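Local coordinates for phenol hydroxylase component phL (Pseudomonas stutzeri, PDB 3U52), which probably serves as the beta subunit of the hydroxylase of a bacterial multicomponent monooxygenase, helping the complex hydroxylate phenol to catechol, at residues F212-M226 with W285-L297. Sequence-based numbering, arbitrary orientation.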
ATOM      1  N   PHE D 212       2.969   7.054  38.600  1.00 20.79           N
ATOM      2  CA  PHE D 212       1.851   6.130  38.774  1.00 21.73           C
ATOM      3  C   PHE D 212       0.720   6.711  39.628  1.00 21.63           C
ATOM      4  O   PHE D 212      -0.456   6.567  39.279  1.00 20.48           O
ATOM      5  CB  PHE D 212       2.237   4.726  39.245  1.00 22.58           C
ATOM      6  CG  PHE D 212       1.208   3.700  38.846  1.00 22.89           C
ATOM      7  CD1 PHE D 212       1.349   3.009  37.647  1.00 24.28           C
ATOM      8  CD2 PHE D 212       0.036   3.502  39.619  1.00 21.87           C
ATOM      9  CE1 PHE D 212       0.368   2.068  37.229  1.00 25.01           C
ATOM     10  CE2 PHE D 212      -0.957   2.588  39.219  1.00 24.62           C
ATOM     11  CZ  PHE D 212      -0.779   1.841  38.021  1.00 24.63           C
ATOM     12  N   GLU D 213       1.087   7.429  40.695  1.00 21.13           N
ATOM     13  CA  GLU D 213       0.095   8.210  41.441  1.00 22.11           C
ATOM     14  C   GLU D 213      -0.673   9.084  40.441  1.00 22.06           C
ATOM     15  O   GLU D 213      -1.900   9.108  40.444  1.00 22.63           O
ATOM     16  CB  GLU D 213       0.751   9.085  42.528  1.00 22.55           C
ATOM     17  CG  GLU D 213      -0.278   9.796  43.431  1.00 23.14           C
ATOM     18  CD  GLU D 213       0.339  10.762  44.435  1.00 26.56           C
ATOM     19  OE1 GLU D 213      -0.466  11.481  45.089  1.00 28.71           O
ATOM     20  OE2 GLU D 213       1.584  10.794  44.595  1.00 23.80           O
ATOM     21  N   LEU D 214       0.065   9.775  39.563  1.00 22.33           N
ATOM     22  CA  LEU D 214      -0.550  10.631  38.555  1.00 23.29           C
ATOM     23  C   LEU D 214      -1.479   9.892  37.582  1.00 22.86           C
ATOM     24  O   LEU D 214      -2.593  10.370  37.326  1.00 22.91           O
ATOM     25  CB  LEU D 214       0.513  11.417  37.770  1.00 23.83           C
ATOM     26  CG  LEU D 214       0.009  12.600  36.955  1.00 24.40           C
ATOM     27  CD1 LEU D 214      -0.890  13.561  37.697  1.00 21.11           C
ATOM     28  CD2 LEU D 214       1.200  13.306  36.354  1.00 26.29           C
ATOM     29  N   THR D 215      -1.046   8.749  37.033  1.00 22.86           N
ATOM     30  CA  THR D 215      -1.944   8.030  36.101  1.00 23.15           C
ATOM     31  C   THR D 215      -3.242   7.560  36.789  1.00 24.12           C
ATOM     32  O   THR D 215      -4.342   7.652  36.213  1.00 24.06           O
ATOM     33  CB  THR D 215      -1.228   6.886  35.314  1.00 22.86           C
ATOM     34  OG1 THR D 215      -2.036   6.543  34.190  1.00 21.21           O
ATOM     35  CG2 THR D 215      -1.070   5.632  36.119  1.00 23.34           C
ATOM     36  N   LEU D 216      -3.102   7.052  38.011  1.00 23.91           N
ATOM     37  CA  LEU D 216      -4.217   6.638  38.855  1.00 24.61           C
ATOM     38  C   LEU D 216      -5.213   7.769  39.057  1.00 24.02           C
ATOM     39  O   LEU D 216      -6.403   7.583  38.877  1.00 25.08           O
ATOM     40  CB  LEU D 216      -3.688   6.176  40.230  1.00 24.32           C
ATOM     41  CG  LEU D 216      -4.709   5.901  41.365  1.00 26.07           C
ATOM     42  CD1 LEU D 216      -5.596   4.739  41.007  1.00 29.22           C
ATOM     43  CD2 LEU D 216      -3.964   5.557  42.606  1.00 28.62           C
ATOM     44  N   VAL D 217      -4.732   8.934  39.464  1.00 23.35           N
ATOM     45  CA  VAL D 217      -5.615  10.066  39.788  1.00 24.05           C
ATOM     46  C   VAL D 217      -6.301  10.587  38.541  1.00 24.36           C
ATOM     47  O   VAL D 217      -7.540  10.776  38.521  1.00 25.37           O
ATOM     48  CB  VAL D 217      -4.820  11.220  40.440  1.00 23.50           C
ATOM     49  CG1 VAL D 217      -5.733  12.417  40.685  1.00 25.27           C
ATOM     50  CG2 VAL D 217      -4.179  10.725  41.750  1.00 26.30           C
ATOM     51  N   GLN D 218      -5.493  10.855  37.517  1.00 24.51           N
ATOM     52  CA  GLN D 218      -5.988  11.341  36.232  1.00 24.59           C
ATOM     53  C   GLN D 218      -6.841  10.308  35.441  1.00 25.20           C
ATOM     54  O   GLN D 218      -8.000  10.566  35.074  1.00 26.37           O
ATOM     55  CB  GLN D 218      -4.822  11.803  35.341  1.00 25.24           C
ATOM     56  CG  GLN D 218      -5.288  12.381  33.978  1.00 25.41           C
ATOM     57  CD  GLN D 218      -6.142  13.669  34.175  1.00 27.38           C
ATOM     58  OE1 GLN D 218      -5.586  14.711  34.358  1.00 24.95           O
ATOM     59  NE2 GLN D 218      -7.470  13.581  34.074  1.00 29.56           N
ATOM     60  N   ASN D 219      -6.247   9.158  35.173  1.00 24.56           N
ATOM     61  CA  ASN D 219      -6.794   8.226  34.197  1.00 24.91           C
ATOM     62  C   ASN D 219      -7.824   7.256  34.763  1.00 25.48           C
ATOM     63  O   ASN D 219      -8.590   6.696  33.990  1.00 24.30           O
ATOM     64  CB  ASN D 219      -5.660   7.496  33.425  1.00 23.91           C
ATOM     65  CG  ASN D 219      -4.781   8.468  32.592  1.00 23.53           C
ATOM     66  OD1 ASN D 219      -3.548   8.418  32.653  1.00 24.99           O
ATOM     67  ND2 ASN D 219      -5.414   9.374  31.849  1.00 16.92           N
ATOM     68  N   ILE D 220      -7.842   7.054  36.103  1.00 25.37           N
ATOM     69  CA  ILE D 220      -8.831   6.194  36.761  1.00 26.63           C
ATOM     70  C   ILE D 220      -9.823   7.040  37.593  1.00 27.17           C
ATOM     71  O   ILE D 220     -11.030   7.043  37.324  1.00 28.55           O
ATOM     72  CB  ILE D 220      -8.191   5.089  37.729  1.00 26.10           C
ATOM     73  CG1 ILE D 220      -7.019   4.299  37.095  1.00 27.68           C
ATOM     74  CG2 ILE D 220      -9.288   4.132  38.290  1.00 28.21           C
ATOM     75  CD1 ILE D 220      -7.322   3.737  35.740  1.00 28.35           C
ATOM     76  N   LEU D 221      -9.318   7.752  38.595  1.00 27.07           N
ATOM     77  CA  LEU D 221     -10.208   8.454  39.547  1.00 27.46           C
ATOM     78  C   LEU D 221     -10.968   9.659  38.957  1.00 27.08           C
ATOM     79  O   LEU D 221     -12.191   9.700  39.026  1.00 28.93           O
ATOM     80  CB  LEU D 221      -9.474   8.839  40.833  1.00 26.95           C
ATOM     81  CG  LEU D 221      -8.769   7.725  41.641  1.00 26.90           C
ATOM     82  CD1 LEU D 221      -8.050   8.381  42.843  1.00 28.79           C
ATOM     83  CD2 LEU D 221      -9.662   6.524  42.061  1.00 24.68           C
ATOM     84  N   ILE D 222     -10.286  10.617  38.348  1.00 25.99           N
ATOM     85  CA  ILE D 222     -11.004  11.760  37.775  1.00 26.32           C
ATOM     86  C   ILE D 222     -11.871  11.329  36.556  1.00 26.48           C
ATOM     87  O   ILE D 222     -13.081  11.528  36.534  1.00 27.25           O
ATOM     88  CB  ILE D 222     -10.033  12.895  37.405  1.00 26.21           C
ATOM     89  CG1 ILE D 222      -9.456  13.544  38.699  1.00 26.67           C
ATOM     90  CG2 ILE D 222     -10.750  13.959  36.610  1.00 26.99           C
ATOM     91  CD1 ILE D 222      -8.184  14.315  38.465  1.00 24.44           C
ATOM     92  N   ASP D 223     -11.239  10.688  35.578  1.00 26.85           N
ATOM     93  CA  ASP D 223     -11.928  10.263  34.355  1.00 27.44           C
ATOM     94  C   ASP D 223     -13.033   9.254  34.643  1.00 26.82           C
ATOM     95  O   ASP D 223     -14.068   9.289  33.997  1.00 26.54           O
ATOM     96  CB  ASP D 223     -10.925   9.670  33.348  1.00 28.16           C
ATOM     97  CG  ASP D 223      -9.945  10.726  32.783  1.00 33.02           C
ATOM     98  OD1 ASP D 223     -10.022  11.943  33.124  1.00 37.45           O
ATOM     99  OD2 ASP D 223      -9.045  10.333  31.996  1.00 36.70           O
ATOM    100  N   GLY D 224     -12.812   8.357  35.602  1.00 26.35           N
ATOM    101  CA  GLY D 224     -13.755   7.298  35.879  1.00 27.02           C
ATOM    102  C   GLY D 224     -15.024   7.732  36.589  1.00 27.55           C
ATOM    103  O   GLY D 224     -15.969   6.938  36.743  1.00 28.57           O
ATOM    104  N   MET D 225     -15.053   8.980  37.040  1.00 27.42           N
ATOM    105  CA  MET D 225     -16.261   9.571  37.598  1.00 28.01           C
ATOM    106  C   MET D 225     -16.748  10.637  36.650  1.00 27.62           C
ATOM    107  O   MET D 225     -17.952  10.711  36.380  1.00 28.01           O
ATOM    108  CB  MET D 225     -15.961  10.203  38.974  1.00 29.09           C
ATOM    109  CG  MET D 225     -16.276   9.296  40.171  1.00 32.82           C
ATOM    110  SD  MET D 225     -16.070  10.191  41.737  1.00 42.74           S
ATOM    111  CE  MET D 225     -14.285  10.117  41.924  1.00 36.21           C
ATOM    112  N   MET D 226     -15.820  11.450  36.122  1.00 26.83           N
ATOM    113  CA  MET D 226     -16.189  12.557  35.223  1.00 27.22           C
ATOM    114  C   MET D 226     -16.899  12.156  33.923  1.00 26.26           C
ATOM    115  O   MET D 226     -17.917  12.755  33.549  1.00 24.69           O
ATOM    116  CB  MET D 226     -14.967  13.398  34.866  1.00 27.19           C
ATOM    117  CG  MET D 226     -15.286  14.536  33.918  1.00 30.30           C
ATOM    118  SD  MET D 226     -13.890  15.638  33.769  1.00 36.86           S
ATOM    119  CE  MET D 226     -12.799  14.573  32.787  1.00 31.62           C
ATOM    120  N   TRP D 285      -3.351   6.205  47.977  1.00 28.05           N
ATOM    121  CA  TRP D 285      -3.580   7.263  46.973  1.00 26.54           C
ATOM    122  C   TRP D 285      -5.062   7.423  46.689  1.00 26.06           C
ATOM    123  O   TRP D 285      -5.519   8.547  46.638  1.00 26.65           O
ATOM    124  CB  TRP D 285      -2.782   7.053  45.679  1.00 25.35           C
ATOM    125  CG  TRP D 285      -1.314   7.182  45.835  1.00 24.68           C
ATOM    126  CD1 TRP D 285      -0.629   7.957  46.732  1.00 25.63           C
ATOM    127  CD2 TRP D 285      -0.330   6.510  45.051  1.00 25.71           C
ATOM    128  NE1 TRP D 285       0.737   7.805  46.551  1.00 24.55           N
ATOM    129  CE2 TRP D 285       0.943   6.922  45.524  1.00 26.15           C
ATOM    130  CE3 TRP D 285      -0.399   5.588  43.981  1.00 26.77           C
ATOM    131  CZ2 TRP D 285       2.143   6.434  44.973  1.00 25.42           C
ATOM    132  CZ3 TRP D 285       0.791   5.123  43.426  1.00 24.50           C
ATOM    133  CH2 TRP D 285       2.044   5.528  43.939  1.00 25.29           C
ATOM    134  N   ILE D 286      -5.820   6.324  46.566  1.00 25.32           N
ATOM    135  CA  ILE D 286      -7.295   6.453  46.402  1.00 26.68           C
ATOM    136  C   ILE D 286      -7.966   7.205  47.589  1.00 27.99           C
ATOM    137  O   ILE D 286      -8.844   8.040  47.410  1.00 27.06           O
ATOM    138  CB  ILE D 286      -7.950   5.047  46.219  1.00 27.12           C
ATOM    139  CG1 ILE D 286      -7.470   4.382  44.923  1.00 24.80           C
ATOM    140  CG2 ILE D 286      -9.473   5.109  46.273  1.00 27.91           C
ATOM    141  CD1 ILE D 286      -7.620   2.887  44.939  1.00 26.52           C
ATOM    142  N   ASP D 287      -7.558   6.875  48.820  1.00 29.69           N
ATOM    143  CA  ASP D 287      -8.106   7.538  50.021  1.00 29.80           C
ATOM    144  C   ASP D 287      -7.853   9.034  50.008  1.00 28.43           C
ATOM    145  O   ASP D 287      -8.719   9.813  50.390  1.00 26.64           O
ATOM    146  CB  ASP D 287      -7.488   6.988  51.318  1.00 30.47           C
ATOM    147  CG  ASP D 287      -7.873   5.548  51.628  1.00 34.17           C
ATOM    148  OD1 ASP D 287      -8.889   5.001  51.120  1.00 41.97           O
ATOM    149  OD2 ASP D 287      -7.124   4.958  52.419  1.00 37.21           O
ATOM    150  N   HIS D 288      -6.653   9.430  49.603  1.00 27.83           N
ATOM    151  CA  HIS D 288      -6.333  10.864  49.454  1.00 28.32           C
ATOM    152  C   HIS D 288      -7.084  11.566  48.291  1.00 28.36           C
ATOM    153  O   HIS D 288      -7.640  12.682  48.435  1.00 29.04           O
ATOM    154  CB  HIS D 288      -4.827  11.061  49.339  1.00 27.35           C
ATOM    155  CG  HIS D 288      -4.421  12.498  49.379  1.00 31.66           C
ATOM    156  ND1 HIS D 288      -4.615  13.295  50.487  1.00 34.77           N
ATOM    157  CD2 HIS D 288      -3.859  13.297  48.440  1.00 35.84           C
ATOM    158  CE1 HIS D 288      -4.184  14.520  50.235  1.00 37.17           C
ATOM    159  NE2 HIS D 288      -3.717  14.551  48.998  1.00 34.29           N
ATOM    160  N   TRP D 289      -7.115  10.915  47.123  1.00 27.08           N
ATOM    161  CA  TRP D 289      -7.569  11.616  45.917  1.00 25.46           C
ATOM    162  C   TRP D 289      -8.986  11.379  45.488  1.00 25.09           C
ATOM    163  O   TRP D 289      -9.593  12.270  44.908  1.00 24.45           O
ATOM    164  CB  TRP D 289      -6.645  11.258  44.744  1.00 24.54           C
ATOM    165  CG  TRP D 289      -5.264  11.800  44.841  1.00 22.63           C
ATOM    166  CD1 TRP D 289      -4.136  11.121  45.194  1.00 23.64           C
ATOM    167  CD2 TRP D 289      -4.851  13.111  44.509  1.00 21.77           C
ATOM    168  NE1 TRP D 289      -3.041  11.939  45.103  1.00 22.01           N
ATOM    169  CE2 TRP D 289      -3.460  13.164  44.670  1.00 24.27           C
ATOM    170  CE3 TRP D 289      -5.520  14.250  44.049  1.00 21.98           C
ATOM    171  CZ2 TRP D 289      -2.730  14.321  44.417  1.00 25.87           C
ATOM    172  CZ3 TRP D 289      -4.805  15.382  43.803  1.00 22.31           C
ATOM    173  CH2 TRP D 289      -3.420  15.418  43.988  1.00 21.87           C
ATOM    174  N   GLU D 290      -9.539  10.187  45.718  1.00 24.77           N
ATOM    175  CA  GLU D 290     -10.902   9.930  45.228  1.00 26.04           C
ATOM    176  C   GLU D 290     -11.980  10.927  45.744  1.00 26.79           C
ATOM    177  O   GLU D 290     -12.820  11.383  44.960  1.00 26.74           O
ATOM    178  CB  GLU D 290     -11.304   8.452  45.383  1.00 25.72           C
ATOM    179  CG  GLU D 290     -12.675   8.111  44.812  1.00 31.50           C
ATOM    180  CD  GLU D 290     -13.832   8.337  45.818  1.00 39.31           C
ATOM    181  OE1 GLU D 290     -13.573   8.917  46.897  1.00 41.70           O
ATOM    182  OE2 GLU D 290     -14.994   7.923  45.545  1.00 42.13           O
ATOM    183  N   PRO D 291     -11.963  11.278  47.059  1.00 27.42           N
ATOM    184  CA  PRO D 291     -12.921  12.261  47.564  1.00 27.21           C
ATOM    185  C   PRO D 291     -12.661  13.665  47.027  1.00 26.98           C
ATOM    186  O   PRO D 291     -13.555  14.477  47.017  1.00 27.91           O
ATOM    187  CB  PRO D 291     -12.683  12.231  49.095  1.00 27.29           C
ATOM    188  CG  PRO D 291     -11.966  10.951  49.369  1.00 27.70           C
ATOM    189  CD  PRO D 291     -11.127  10.722  48.146  1.00 27.68           C
ATOM    190  N   GLN D 292     -11.442  13.971  46.603  1.00 27.68           N
ATOM    191  CA  GLN D 292     -11.196  15.267  45.961  1.00 29.03           C
ATOM    192  C   GLN D 292     -11.810  15.330  44.564  1.00 29.04           C
ATOM    193  O   GLN D 292     -12.300  16.366  44.151  1.00 28.86           O
ATOM    194  CB  GLN D 292      -9.713  15.529  45.876  1.00 29.13           C
ATOM    195  CG  GLN D 292      -9.099  15.730  47.245  1.00 30.93           C
ATOM    196  CD  GLN D 292      -7.667  16.051  47.145  1.00 33.89           C
ATOM    197  OE1 GLN D 292      -7.295  17.098  46.603  1.00 33.98           O
ATOM    198  NE2 GLN D 292      -6.824  15.159  47.660  1.00 37.75           N
ATOM    199  N   ALA D 293     -11.780  14.188  43.863  1.00 29.51           N
ATOM    200  CA  ALA D 293     -12.420  14.005  42.562  1.00 29.21           C
ATOM    201  C   ALA D 293     -13.932  14.155  42.669  1.00 30.01           C
ATOM    202  O   ALA D 293     -14.566  14.855  41.865  1.00 28.75           O
ATOM    203  CB  ALA D 293     -12.039  12.635  41.968  1.00 29.01           C
ATOM    204  N   TYR D 294     -14.510  13.529  43.684  1.00 29.93           N
ATOM    205  CA  TYR D 294     -15.944  13.653  43.962  1.00 31.36           C
ATOM    206  C   TYR D 294     -16.340  15.074  44.324  1.00 31.66           C
ATOM    207  O   TYR D 294     -17.319  15.629  43.796  1.00 31.77           O
ATOM    208  CB  TYR D 294     -16.282  12.726  45.131  1.00 32.19           C
ATOM    209  CG  TYR D 294     -17.698  12.855  45.618  1.00 34.46           C
ATOM    210  CD1 TYR D 294     -18.724  12.147  44.997  1.00 35.74           C
ATOM    211  CD2 TYR D 294     -18.013  13.699  46.704  1.00 36.81           C
ATOM    212  CE1 TYR D 294     -20.048  12.244  45.457  1.00 39.24           C
ATOM    213  CE2 TYR D 294     -19.336  13.821  47.168  1.00 38.12           C
ATOM    214  CZ  TYR D 294     -20.338  13.077  46.552  1.00 38.39           C
ATOM    215  OH  TYR D 294     -21.625  13.167  47.003  1.00 40.05           O
ATOM    216  N   GLU D 295     -15.566  15.679  45.212  1.00 32.40           N
ATOM    217  CA  GLU D 295     -15.857  17.040  45.627  1.00 33.77           C
ATOM    218  C   GLU D 295     -15.671  18.064  44.493  1.00 32.99           C
ATOM    219  O   GLU D 295     -16.362  19.099  44.457  1.00 33.73           O
ATOM    220  CB  GLU D 295     -15.066  17.393  46.910  1.00 34.30           C
ATOM    221  CG  GLU D 295     -13.886  18.356  46.737  1.00 38.93           C
ATOM    222  CD  GLU D 295     -13.404  18.976  48.063  1.00 45.54           C
ATOM    223  OE1 GLU D 295     -13.483  20.230  48.166  1.00 46.98           O
ATOM    224  OE2 GLU D 295     -12.955  18.215  48.986  1.00 46.22           O
ATOM    225  N   ALA D 296     -14.767  17.776  43.545  1.00 32.37           N
ATOM    226  CA  ALA D 296     -14.579  18.656  42.374  1.00 29.93           C
ATOM    227  C   ALA D 296     -15.736  18.568  41.364  1.00 29.35           C
ATOM    228  O   ALA D 296     -16.047  19.534  40.675  1.00 28.44           O
ATOM    229  CB  ALA D 296     -13.253  18.371  41.707  1.00 29.73           C
ATOM    230  N   LEU D 297     -16.342  17.391  41.259  1.00 28.37           N
ATOM    231  CA  LEU D 297     -17.484  17.166  40.399  1.00 27.60           C
ATOM    232  C   LEU D 297     -18.805  17.594  41.021  1.00 28.22           C
ATOM    233  O   LEU D 297     -19.760  17.804  40.313  1.00 27.84           O
ATOM    234  CB  LEU D 297     -17.555  15.691  40.029  1.00 27.33           C
ATOM    235  CG  LEU D 297     -16.377  15.269  39.142  1.00 27.16           C
ATOM    236  CD1 LEU D 297     -16.285  13.800  39.098  1.00 26.72           C
ATOM    237  CD2 LEU D 297     -16.473  15.910  37.687  1.00 23.88           C
TER
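E213 meets two tryptophans of the facing helix, a clear case of one carboxylate serving two indoles in different ways. Its side chain lies flat over one face of W285: CG sits 3.6 Å from the centroid of the five-membered ring, a CH-pi contact, and the carboxylate is stacked with its plane 6° from that of the indole. The extended chain of E213, with CG anti to the backbone N (chi1 -174°), carries OE1 past this ring to W289, and W289 NE1 donates a 2.6 Å hydrogen bond to E213 OE1. The bond lies near the indole plane and uses the anti lone pair. V217 CG2 presses on one face of W289, while H288 and Q292 lie against the opposite face, offset toward its rim; these contacts and the in-plane bond at NE1 together fix the ring's orientation. With an alanine in place of W285, E213 would probably lose the surface it lies on, and its carboxylate would be freer to swing away from W289. Further along, L221 CD1 packs 3.7 Å from W289 CB, and M225 is a knob among E290, A293, Y294 and L297, its CE tight against A293 CB at 3.4 Å. The axes of 212-226 and 285-297 approach to 9.1 Å with a crossing angle of -37°. The contact joins helices 211-240 and 276-302 of this mainly helical, strand-free subunit; L201 of helix 196-205 touches both I222 and W289, and helix 251-274 borders F212.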